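Local coordinates for probable chitinase A (Chromobacterium violaceum, PDB 4TX8), which probably hydrolyses chitin as an endo-acting chitinase of glycoside hydrolase family 18, at residues 252-257 with 273-278; 217-220 with 224-227; 361-366 with 411-416. One frame throughout, in Å; residues are numbered along the deposited sequence.

Contact 1 of 3, residues 252-257 with 273-278; sequences LSMAPE and GAYLPI. With CA (calcium ion), chain D.
The ring of Tyr275 meets Pro256 on one face and Met254 at its edge, a small worked example of how a single aromatic group can join the end of a barrel strand to the start of the next helix. The first interaction is a CH-pi contact: Pro256 CB stands 3.8 Å from the centroid of the Tyr275 ring and 13° off its normal, and Pro256 CG leans toward the CD1 side of the same face. The second is a Met-aromatic contact. Met254 SD approaches in the ring plane, 3.8 Å from Tyr275 CE1, because CG is anti to the carbonyl carbon (chi1 -54°) and the chain beyond it runs extended. The third is aliphatic: Met254 CE continues past the ring to Ile278 CG2, 4.3 Å away. Within 273-278, Ile278 CD1 backs the other Tyr275 face, leaving the phenol sandwiched between proline and isoleucine. A type I turn from Gly273 to Leu276 presents the tyrosine. Leu282, just past helix 276-281, also packs on Met254. Beyond these packing contacts is the metal site: Ala255 O, between the two residues that grip the ring, binds calcium at 2.4 Å, together with Asp218, Glu220 and a water that also lies within hydrogen-bonding distance of Glu257 OE2. The contact joins the C-terminal end of strand 251-254, and the loop after it, to the turn leading into helix 276-281, within a beta-alpha-beta unit of the family 18 TIM barrel, at the strand end where such barrels carry their active sites.

Contact 2 of 3, residues 217-220 with 224-227; sequences LDLE and GIVV. With CA (calcium ion), chain D.
Ile225 reaches Leu219 and Glu220 by stretching out fully: CG1 lies anti to the carbonyl carbon (chi1 -64°) and chi2 is near 180°, which drives CD1 forward as the leading atom. Glu220 holds CG between the backbone N and the carbonyl carbon and then bends sharply at chi2 (-91°), turning its carboxylate away from Ile225 and toward the calcium. Residues 217-220 form the end of the DxxDxDxE signature of family 18 chitinases, at the mouth of the TIM barrel; in relatives the last glutamate of this signature is the catalytic acid, and Glu220 occupies that position.

The contact itself is apolar and small. Ile225 CD1 touches Leu219 CD1 at 3.7 Å, the two side chains crossing at about a right angle, and it also sits against Glu220 CA, 3.7 Å away, with CB close behind. The isoleucine thus packs on the root of the glutamate while the carboxylate binds calcium on the other side, and Tyr275 touches Ile225 in turn. Ser223 OG, in the three-residue link between the segments, donates to Leu219 O.

On the side turned from Ile225, residues 217-220 bind the metal. Asp218 OD1 lies 2.4 Å from the calcium and also accepts from Gln292 NE2. Glu220 is bidentate, with OE2 at 2.4 Å and OE1 at 2.6 Å from the calcium, and OE2 additionally receives the backbone N-H of Glu257.

Contact 3 of 3, residues 361-366 with 411-416; sequences VTADTV and RPVAAS
Ala363 and Pro412 touch most closely here, and they illustrate how a helix start can approach a short helix through small side chains. The methyl CB of Ala363 rests 3.6 Å from Pro412 CG and slightly farther from Pro412 CB, so the proline ring is met along its CB-CG side. One turn along helix 363-375, Val366 meets Val413, the neighbour of Pro412, the two crossing at about a right angle: Val366 CG1 fits against both methyls of Val413, with CG2 at 4.1 Å. That branch of Val366 is anti to the backbone N (chi1 171°), which aims it across the gap. Val413 CG2 lies 4.4 Å from Ala363 CB as well, linking the two pairs.

Alongside this apolar patch a water bridges the helices. It donates to Ala363 O at 2.8 Å and pairs with Ser416 OG, also at 2.8 Å, giving the mainly hydrophobic seam a polar margin.

The next layer holds the start of helix 363-375. Thr362 is its N-cap: OG1 accepts from Thr365 N at 3.1 Å, with an N-H...O angle of 159°, and the carbonyl O takes Val366 N. The cap closes the first turn, from which Ala363 and Val366 project toward the partner. Val366 is also packed on Phe409 and on Phe347 of strand 345-350. On the partner helix, Arg411 NH1 bonds to Asn45 O, so this helix of the catalytic domain also reaches the carbohydrate-binding module. Lying away from the metal and sugar sites, the contact is plain helix-helix packing in the outer layer of the TIM barrel, where an N-capped helix meets helix 410-417, which comes after strand 393-397 and the short helix 399-404.

Overall arrangement
From the N terminus, the chain first closes contact 2, a loop with only three residues between its segments, between strand 214-218 and helix 230-246. Contact 1 follows, spanning fifteen residues to tie strand 251-254 to helix 276-281. Contact 3 comes last and bridges 44 residues, bringing helix 363-375 against helix 410-417. The three run in series, neither nesting nor crossing. Contacts 1 and 2 nevertheless merge in space: their strands are neighbours in the barrel sheet, Ser253 O faces Leu217 N, and they share the calcium and its water. Contact 3 stands apart, its centre about 29 Å from that of contact 2, across the centre of the chain.

Contact 1 of 3, residues 252-257 with 273-278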
ATOM      1  N   LEU A 252      -2.824   7.152  10.328  1.00 23.46           N
ATOM      2  CA  LEU A 252      -2.196   7.913   9.254  1.00 23.57           C
ATOM      3  C   LEU A 252      -1.069   7.126   8.603  1.00 24.83           C
ATOM      4  O   LEU A 252      -0.095   6.766   9.261  1.00 27.31           O
ATOM      5  CB  LEU A 252      -1.659   9.250   9.774  1.00 26.16           C
ATOM      6  CG  LEU A 252      -0.832  10.063   8.772  1.00 26.01           C
ATOM      7  CD1 LEU A 252      -1.669  10.461   7.557  1.00 23.00           C
ATOM      8  CD2 LEU A 252      -0.223  11.291   9.438  1.00 23.59           C
ATOM      9  N   SER A 253      -1.204   6.859   7.308  1.00 23.14           N
ATOM     10  CA  SER A 253      -0.126   6.221   6.571  1.00 24.88           C
ATOM     11  C   SER A 253       0.263   7.038   5.348  1.00 25.73           C
ATOM     12  O   SER A 253      -0.515   7.856   4.856  1.00 24.79           O
ATOM     13  CB  SER A 253      -0.512   4.803   6.150  1.00 24.91           C
ATOM     14  OG  SER A 253      -1.603   4.811   5.248  1.00 23.82           O
ATOM     15  N   MET A 254       1.482   6.813   4.876  1.00 21.28           N
ATOM     16  CA  MET A 254       1.993   7.475   3.685  1.00 22.48           C
ATOM     17  C   MET A 254       2.616   6.448   2.762  1.00 29.16           C
ATOM     18  O   MET A 254       3.310   5.537   3.215  1.00 25.19           O
ATOM     19  CB  MET A 254       3.032   8.536   4.045  1.00 20.39           C
ATOM     20  CG  MET A 254       2.566   9.572   5.048  1.00 24.31           C
ATOM     21  SD  MET A 254       3.948  10.610   5.554  1.00 27.00           S
ATOM     22  CE  MET A 254       3.124  11.707   6.721  1.00 22.98           C
ATOM     23  N   ALA A 255       2.383   6.601   1.464  1.00 25.52           N
ATOM     24  CA  ALA A 255       2.987   5.700   0.491  1.00 23.35           C
ATOM     25  C   ALA A 255       3.675   6.449  -0.646  1.00 23.37           C
ATOM     26  O   ALA A 255       3.324   6.262  -1.806  1.00 21.52           O
ATOM     27  CB  ALA A 255       1.932   4.752  -0.068  1.00 21.68           C
ATOM     28  N   PRO A 256       4.671   7.287  -0.324  1.00 24.92           N
ATOM     29  CA  PRO A 256       5.340   8.011  -1.406  1.00 24.50           C
ATOM     30  C   PRO A 256       6.373   7.148  -2.128  1.00 25.55           C
ATOM     31  O   PRO A 256       6.920   6.217  -1.540  1.00 25.36           O
ATOM     32  CB  PRO A 256       6.010   9.177  -0.679  1.00 23.77           C
ATOM     33  CG  PRO A 256       6.279   8.652   0.682  1.00 24.87           C
ATOM     34  CD  PRO A 256       5.250   7.607   0.993  1.00 25.66           C
ATOM     35  N   GLU A 257       6.618   7.454  -3.396  1.00 22.75           N
ATOM     36  CA  GLU A 257       7.655   6.785  -4.170  1.00 22.47           C
ATOM     37  C   GLU A 257       9.019   7.237  -3.665  1.00 24.08           C
ATOM     38  O   GLU A 257       9.166   8.377  -3.223  1.00 21.94           O
ATOM     39  CB  GLU A 257       7.478   7.088  -5.656  1.00 23.73           C
ATOM     40  CG  GLU A 257       6.075   6.764  -6.148  1.00 27.87           C
ATOM     41  CD  GLU A 257       5.818   7.205  -7.574  1.00 34.49           C
ATOM     42  OE1 GLU A 257       6.693   6.991  -8.438  1.00 39.87           O
ATOM     43  OE2 GLU A 257       4.733   7.768  -7.829  1.00 32.07           O
ATOM     44  N   GLY A 273      13.247  14.379  -2.678  1.00 23.96           N
ATOM     45  CA  GLY A 273      13.293  14.762  -1.278  1.00 25.18           C
ATOM     46  C   GLY A 273      12.110  15.606  -0.831  1.00 28.14           C
ATOM     47  O   GLY A 273      12.045  16.022   0.324  1.00 26.80           O
ATOM     48  N   ALA A 274      11.163  15.845  -1.737  1.00 26.49           N
ATOM     49  CA  ALA A 274      10.092  16.812  -1.491  1.00 25.84           C
ATOM     50  C   ALA A 274       9.127  16.384  -0.386  1.00 25.53           C
ATOM     51  O   ALA A 274       8.421  17.217   0.178  1.00 29.11           O
ATOM     52  CB  ALA A 274       9.322  17.078  -2.778  1.00 26.11           C
ATOM     53  N   TYR A 275       9.098  15.092  -0.076  1.00 27.46           N
ATOM     54  CA  TYR A 275       8.177  14.574   0.932  1.00 28.64           C
ATOM     55  C   TYR A 275       8.737  14.652   2.350  1.00 29.92           C
ATOM     56  O   TYR A 275       7.998  14.486   3.321  1.00 33.13           O
ATOM     57  CB  TYR A 275       7.813  13.123   0.620  1.00 29.35           C
ATOM     58  CG  TYR A 275       6.343  12.813   0.753  1.00 28.89           C
ATOM     59  CD1 TYR A 275       5.799  12.432   1.974  1.00 28.41           C
ATOM     60  CD2 TYR A 275       5.498  12.897  -0.345  1.00 30.53           C
ATOM     61  CE1 TYR A 275       4.450  12.144   2.092  1.00 30.32           C
ATOM     62  CE2 TYR A 275       4.155  12.612  -0.236  1.00 28.07           C
ATOM     63  CZ  TYR A 275       3.635  12.236   0.983  1.00 31.13           C
ATOM     64  OH  TYR A 275       2.292  11.952   1.089  1.00 32.68           O
ATOM     65  N   LEU A 276      10.039  14.897   2.472  1.00 28.59           N
ATOM     66  CA  LEU A 276      10.702  14.815   3.775  1.00 30.86           C
ATOM     67  C   LEU A 276      10.157  15.798   4.830  1.00 34.44           C
ATOM     68  O   LEU A 276       9.982  15.412   5.985  1.00 36.28           O
ATOM     69  CB  LEU A 276      12.216  15.002   3.607  1.00 27.43           C
ATOM     70  CG  LEU A 276      12.931  13.920   2.785  1.00 26.48           C
ATOM     71  CD1 LEU A 276      14.375  14.307   2.508  1.00 26.75           C
ATOM     72  CD2 LEU A 276      12.869  12.563   3.475  1.00 24.63           C
ATOM     73  N   PRO A 277       9.883  17.064   4.456  1.00 33.97           N
ATOM     74  CA  PRO A 277       9.291  17.902   5.508  1.00 33.71           C
ATOM     75  C   PRO A 277       7.850  17.515   5.856  1.00 33.32           C
ATOM     76  O   PRO A 277       7.386  17.834   6.949  1.00 34.01           O
ATOM     77  CB  PRO A 277       9.353  19.317   4.915  1.00 34.53           C
ATOM     78  CG  PRO A 277       9.512  19.125   3.454  1.00 37.42           C
ATOM     79  CD  PRO A 277      10.267  17.855   3.272  1.00 33.63           C
ATOM     80  N   ILE A 278       7.156  16.831   4.950  1.00 30.91           N
ATOM     81  CA  ILE A 278       5.812  16.337   5.242  1.00 30.59           C
ATOM     82  C   ILE A 278       5.876  15.238   6.303  1.00 31.20           C
ATOM     83  O   ILE A 278       5.120  15.251   7.276  1.00 32.75           O
ATOM     84  CB  ILE A 278       5.112  15.800   3.977  1.00 29.52           C
ATOM     85  CG1 ILE A 278       4.940  16.922   2.949  1.00 31.16           C
ATOM     86  CG2 ILE A 278       3.763  15.183   4.328  1.00 24.70           C
ATOM     87  CD1 ILE A 278       4.387  16.455   1.615  1.00 28.38           C
TER
HETATM   88 CA    CA D 503       2.629   7.321  -3.857  1.00 48.70          CA
HETATM   89  O   HOH W   1       2.283   7.158  -6.375  1.00 35.16           O

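Contact 2 of 3, residues 217-220 with 224-227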
ATOM      1  N   LEU A 217      -1.889   8.557   2.433  1.00 21.43           N
ATOM      2  CA  LEU A 217      -1.492   9.533   1.426  1.00 23.65           C
ATOM      3  C   LEU A 217      -0.733   8.869   0.276  1.00 25.66           C
ATOM      4  O   LEU A 217       0.419   8.462   0.420  1.00 24.85           O
ATOM      5  CB  LEU A 217      -0.643  10.636   2.054  1.00 18.17           C
ATOM      6  CG  LEU A 217      -1.257  11.329   3.273  1.00 22.53           C
ATOM      7  CD1 LEU A 217      -0.311  12.391   3.807  1.00 23.73           C
ATOM      8  CD2 LEU A 217      -2.619  11.930   2.934  1.00 19.96           C
ATOM      9  N   ASP A 218      -1.399   8.762  -0.866  1.00 26.39           N
ATOM     10  CA  ASP A 218      -0.808   8.190  -2.068  1.00 25.95           C
ATOM     11  C   ASP A 218      -1.040   9.168  -3.212  1.00 26.95           C
ATOM     12  O   ASP A 218      -1.430   8.779  -4.308  1.00 27.81           O
ATOM     13  CB  ASP A 218      -1.430   6.822  -2.369  1.00 26.31           C
ATOM     14  CG  ASP A 218      -0.721   6.081  -3.489  1.00 29.16           C
ATOM     15  OD1 ASP A 218       0.443   6.410  -3.789  1.00 25.18           O
ATOM     16  OD2 ASP A 218      -1.332   5.162  -4.069  1.00 33.40           O
ATOM     17  N   LEU A 219      -0.808  10.449  -2.944  1.00 24.42           N
ATOM     18  CA  LEU A 219      -1.311  11.509  -3.812  1.00 26.84           C
ATOM     19  C   LEU A 219      -0.238  12.374  -4.466  1.00 26.43           C
ATOM     20  O   LEU A 219      -0.559  13.359  -5.132  1.00 28.45           O
ATOM     21  CB  LEU A 219      -2.259  12.412  -3.012  1.00 32.43           C
ATOM     22  CG  LEU A 219      -1.836  12.835  -1.595  1.00 34.66           C
ATOM     23  CD1 LEU A 219      -0.603  13.732  -1.583  1.00 33.55           C
ATOM     24  CD2 LEU A 219      -2.987  13.522  -0.881  1.00 38.80           C
ATOM     25  N   GLU A 220       1.027  12.020  -4.276  1.00 23.94           N
ATOM     26  CA  GLU A 220       2.109  12.946  -4.593  1.00 30.32           C
ATOM     27  C   GLU A 220       2.288  13.201  -6.088  1.00 36.87           C
ATOM     28  O   GLU A 220       2.766  14.261  -6.487  1.00 42.21           O
ATOM     29  CB  GLU A 220       3.429  12.446  -3.998  1.00 29.61           C
ATOM     30  CG  GLU A 220       4.040  11.244  -4.703  1.00 32.99           C
ATOM     31  CD  GLU A 220       3.592   9.920  -4.117  1.00 32.31           C
ATOM     32  OE1 GLU A 220       2.535   9.881  -3.449  1.00 26.55           O
ATOM     33  OE2 GLU A 220       4.311   8.918  -4.321  1.00 31.76           O
ATOM     34  N   GLY A 224       1.509  17.903  -7.248  1.00 27.78           N
ATOM     35  CA  GLY A 224       2.582  18.873  -7.383  1.00 28.25           C
ATOM     36  C   GLY A 224       3.410  19.012  -6.120  1.00 35.51           C
ATOM     37  O   GLY A 224       3.725  20.121  -5.683  1.00 31.96           O
ATOM     38  N   ILE A 225       3.756  17.881  -5.519  1.00 29.64           N
ATOM     39  CA  ILE A 225       4.577  17.908  -4.322  1.00 28.71           C
ATOM     40  C   ILE A 225       6.037  18.056  -4.731  1.00 30.14           C
ATOM     41  O   ILE A 225       6.714  17.079  -5.064  1.00 27.84           O
ATOM     42  CB  ILE A 225       4.356  16.655  -3.456  1.00 26.78           C
ATOM     43  CG1 ILE A 225       2.907  16.633  -2.957  1.00 27.65           C
ATOM     44  CG2 ILE A 225       5.320  16.637  -2.276  1.00 25.75           C
ATOM     45  CD1 ILE A 225       2.602  15.524  -1.980  1.00 33.31           C
ATOM     46  N   VAL A 226       6.491  19.306  -4.742  1.00 28.43           N
ATOM     47  CA  VAL A 226       7.871  19.639  -5.044  1.00 30.33           C
ATOM     48  C   VAL A 226       8.423  20.523  -3.934  1.00 31.35           C
ATOM     49  O   VAL A 226       7.660  21.114  -3.167  1.00 28.38           O
ATOM     50  CB  VAL A 226       8.016  20.363  -6.400  1.00 31.51           C
ATOM     51  CG1 VAL A 226       7.543  19.472  -7.541  1.00 28.40           C
ATOM     52  CG2 VAL A 226       7.253  21.677  -6.387  1.00 32.63           C
ATOM     53  N   VAL A 227       9.746  20.605  -3.848  1.00 32.17           N
ATOM     54  CA  VAL A 227      10.401  21.425  -2.835  1.00 35.08           C
ATOM     55  C   VAL A 227       9.976  22.888  -2.943  1.00 37.69           C
ATOM     56  O   VAL A 227      10.102  23.503  -4.004  1.00 36.95           O
ATOM     57  CB  VAL A 227      11.937  21.333  -2.944  1.00 36.48           C
ATOM     58  CG1 VAL A 227      12.601  22.329  -2.004  1.00 36.98           C
ATOM     59  CG2 VAL A 227      12.406  19.916  -2.649  1.00 33.48           C
TER
HETATM   60 CA    CA D 503       2.629   7.321  -3.857  1.00 48.70          CA
HETATM   61  O   HOH W   1       2.283   7.158  -6.375  1.00 35.16           O

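Contact 3 of 3, residues 361-366 with 411-416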
ATOM      1  N   VAL A 361       9.154  -8.501  -6.717  1.00 26.73           N
ATOM      2  CA  VAL A 361       9.871  -9.319  -5.749  1.00 26.66           C
ATOM      3  C   VAL A 361       9.179 -10.663  -5.557  1.00 27.03           C
ATOM      4  O   VAL A 361       7.971 -10.780  -5.744  1.00 29.41           O
ATOM      5  CB  VAL A 361       9.986  -8.612  -4.378  1.00 27.05           C
ATOM      6  CG1 VAL A 361      10.835  -7.355  -4.487  1.00 26.57           C
ATOM      7  CG2 VAL A 361       8.605  -8.283  -3.833  1.00 24.68           C
ATOM      8  N   THR A 362       9.952 -11.678  -5.193  1.00 29.20           N
ATOM      9  CA  THR A 362       9.388 -12.959  -4.790  1.00 32.78           C
ATOM     10  C   THR A 362       9.020 -12.905  -3.316  1.00 33.28           C
ATOM     11  O   THR A 362       9.495 -12.037  -2.583  1.00 31.14           O
ATOM     12  CB  THR A 362      10.374 -14.114  -5.010  1.00 30.69           C
ATOM     13  OG1 THR A 362      11.539 -13.893  -4.205  1.00 31.28           O
ATOM     14  CG2 THR A 362      10.779 -14.206  -6.474  1.00 30.54           C
ATOM     15  N   ALA A 363       8.181 -13.838  -2.881  1.00 34.85           N
ATOM     16  CA  ALA A 363       7.836 -13.950  -1.470  1.00 34.20           C
ATOM     17  C   ALA A 363       9.085 -14.228  -0.636  1.00 34.41           C
ATOM     18  O   ALA A 363       9.197 -13.768   0.500  1.00 31.48           O
ATOM     19  CB  ALA A 363       6.803 -15.038  -1.260  1.00 32.20           C
ATOM     20  N   ASP A 364      10.019 -14.980  -1.213  1.00 34.48           N
ATOM     21  CA  ASP A 364      11.273 -15.313  -0.544  0.51 38.14           C
ATOM     22  C   ASP A 364      12.101 -14.061  -0.271  1.00 34.55           C
ATOM     23  O   ASP A 364      12.657 -13.893   0.813  1.00 35.89           O
ATOM     24  CB  ASP A 364      12.083 -16.300  -1.389  0.51 42.16           C
ATOM     25  CG  ASP A 364      13.329 -16.793  -0.678  0.51 46.29           C
ATOM     26  OD1 ASP A 364      13.211 -17.289   0.461  0.51 48.08           O
ATOM     27  OD2 ASP A 364      14.430 -16.681  -1.257  0.51 51.09           O
ATOM     28  N   THR A 365      12.183 -13.186  -1.269  1.00 32.42           N
ATOM     29  CA  THR A 365      12.898 -11.920  -1.138  1.00 32.65           C
ATOM     30  C   THR A 365      12.318 -11.079  -0.002  1.00 31.18           C
ATOM     31  O   THR A 365      13.061 -10.518   0.808  1.00 31.46           O
ATOM     32  CB  THR A 365      12.847 -11.106  -2.447  1.00 35.74           C
ATOM     33  OG1 THR A 365      13.719 -11.701  -3.414  1.00 40.05           O
ATOM     34  CG2 THR A 365      13.277  -9.665  -2.204  1.00 35.71           C
ATOM     35  N   VAL A 366      10.990 -11.000   0.054  1.00 28.40           N
ATOM     36  CA  VAL A 366      10.316 -10.271   1.122  1.00 27.18           C
ATOM     37  C   VAL A 366      10.673 -10.877   2.478  1.00 29.16           C
ATOM     38  O   VAL A 366      11.037 -10.157   3.409  1.00 27.95           O
ATOM     39  CB  VAL A 366       8.782 -10.271   0.940  1.00 25.84           C
ATOM     40  CG1 VAL A 366       8.092  -9.707   2.172  1.00 23.11           C
ATOM     41  CG2 VAL A 366       8.390  -9.479  -0.305  1.00 25.47           C
ATOM     42  N   ARG A 411      -0.443 -15.079   1.129  1.00 26.89           N
ATOM     43  CA  ARG A 411      -0.315 -16.296   1.931  1.00 29.46           C
ATOM     44  C   ARG A 411       1.108 -16.497   2.475  1.00 30.17           C
ATOM     45  O   ARG A 411       1.278 -16.632   3.687  1.00 29.98           O
ATOM     46  CB  ARG A 411      -0.765 -17.530   1.134  1.00 32.52           C
ATOM     47  CG  ARG A 411      -2.273 -17.706   1.057  1.00 36.54           C
ATOM     48  CD  ARG A 411      -2.652 -18.899   0.195  1.00 40.01           C
ATOM     49  NE  ARG A 411      -4.100 -19.075   0.122  1.00 45.68           N
ATOM     50  CZ  ARG A 411      -4.714 -19.913  -0.710  1.00 51.02           C
ATOM     51  NH1 ARG A 411      -4.008 -20.657  -1.551  1.00 50.03           N
ATOM     52  NH2 ARG A 411      -6.038 -20.003  -0.701  1.00 51.11           N
ATOM     53  N   PRO A 412       2.136 -16.507   1.601  1.00 29.82           N
ATOM     54  CA  PRO A 412       3.451 -16.741   2.213  1.00 29.03           C
ATOM     55  C   PRO A 412       3.984 -15.541   2.995  1.00 29.21           C
ATOM     56  O   PRO A 412       4.699 -15.738   3.977  1.00 29.55           O
ATOM     57  CB  PRO A 412       4.350 -17.046   1.008  1.00 25.64           C
ATOM     58  CG  PRO A 412       3.688 -16.363  -0.138  1.00 27.32           C
ATOM     59  CD  PRO A 412       2.215 -16.449   0.128  1.00 26.68           C
ATOM     60  N   VAL A 413       3.639 -14.325   2.583  1.00 27.89           N
ATOM     61  CA  VAL A 413       4.167 -13.142   3.255  1.00 27.26           C
ATOM     62  C   VAL A 413       3.540 -12.964   4.642  1.00 29.13           C
ATOM     63  O   VAL A 413       4.240 -12.634   5.601  1.00 29.13           O
ATOM     64  CB  VAL A 413       3.961 -11.874   2.407  1.00 26.70           C
ATOM     65  CG1 VAL A 413       4.271 -10.624   3.217  1.00 22.98           C
ATOM     66  CG2 VAL A 413       4.846 -11.932   1.163  1.00 22.37           C
ATOM     67  N   ALA A 414       2.237 -13.208   4.761  1.00 24.49           N
ATOM     68  CA  ALA A 414       1.592 -13.171   6.073  1.00 26.15           C
ATOM     69  C   ALA A 414       2.196 -14.226   6.994  1.00 30.51           C
ATOM     70  O   ALA A 414       2.376 -13.981   8.184  1.00 31.33           O
ATOM     71  CB  ALA A 414       0.090 -13.373   5.954  1.00 23.07           C
ATOM     72  N   ALA A 415       2.508 -15.394   6.439  1.00 30.29           N
ATOM     73  CA  ALA A 415       3.137 -16.459   7.213  1.00 31.08           C
ATOM     74  C   ALA A 415       4.501 -16.016   7.736  1.00 29.42           C
ATOM     75  O   ALA A 415       4.856 -16.302   8.879  1.00 30.49           O
ATOM     76  CB  ALA A 415       3.272 -17.722   6.377  1.00 33.04           C
ATOM     77  N   SER A 416       5.256 -15.313   6.897  1.00 28.24           N
ATOM     78  CA  SER A 416       6.565 -14.796   7.287  1.00 30.39           C
ATOM     79  C   SER A 416       6.444 -13.755   8.397  1.00 31.80           C
ATOM     80  O   SER A 416       7.179 -13.800   9.383  1.00 34.01           O
ATOM     81  CB  SER A 416       7.285 -14.194   6.080  1.00 28.95           C
ATOM     82  OG  SER A 416       7.563 -15.187   5.108  1.00 34.67           O
TER
HETATM   83  O   HOH W   2       7.327 -14.716   2.319  1.00 39.15           O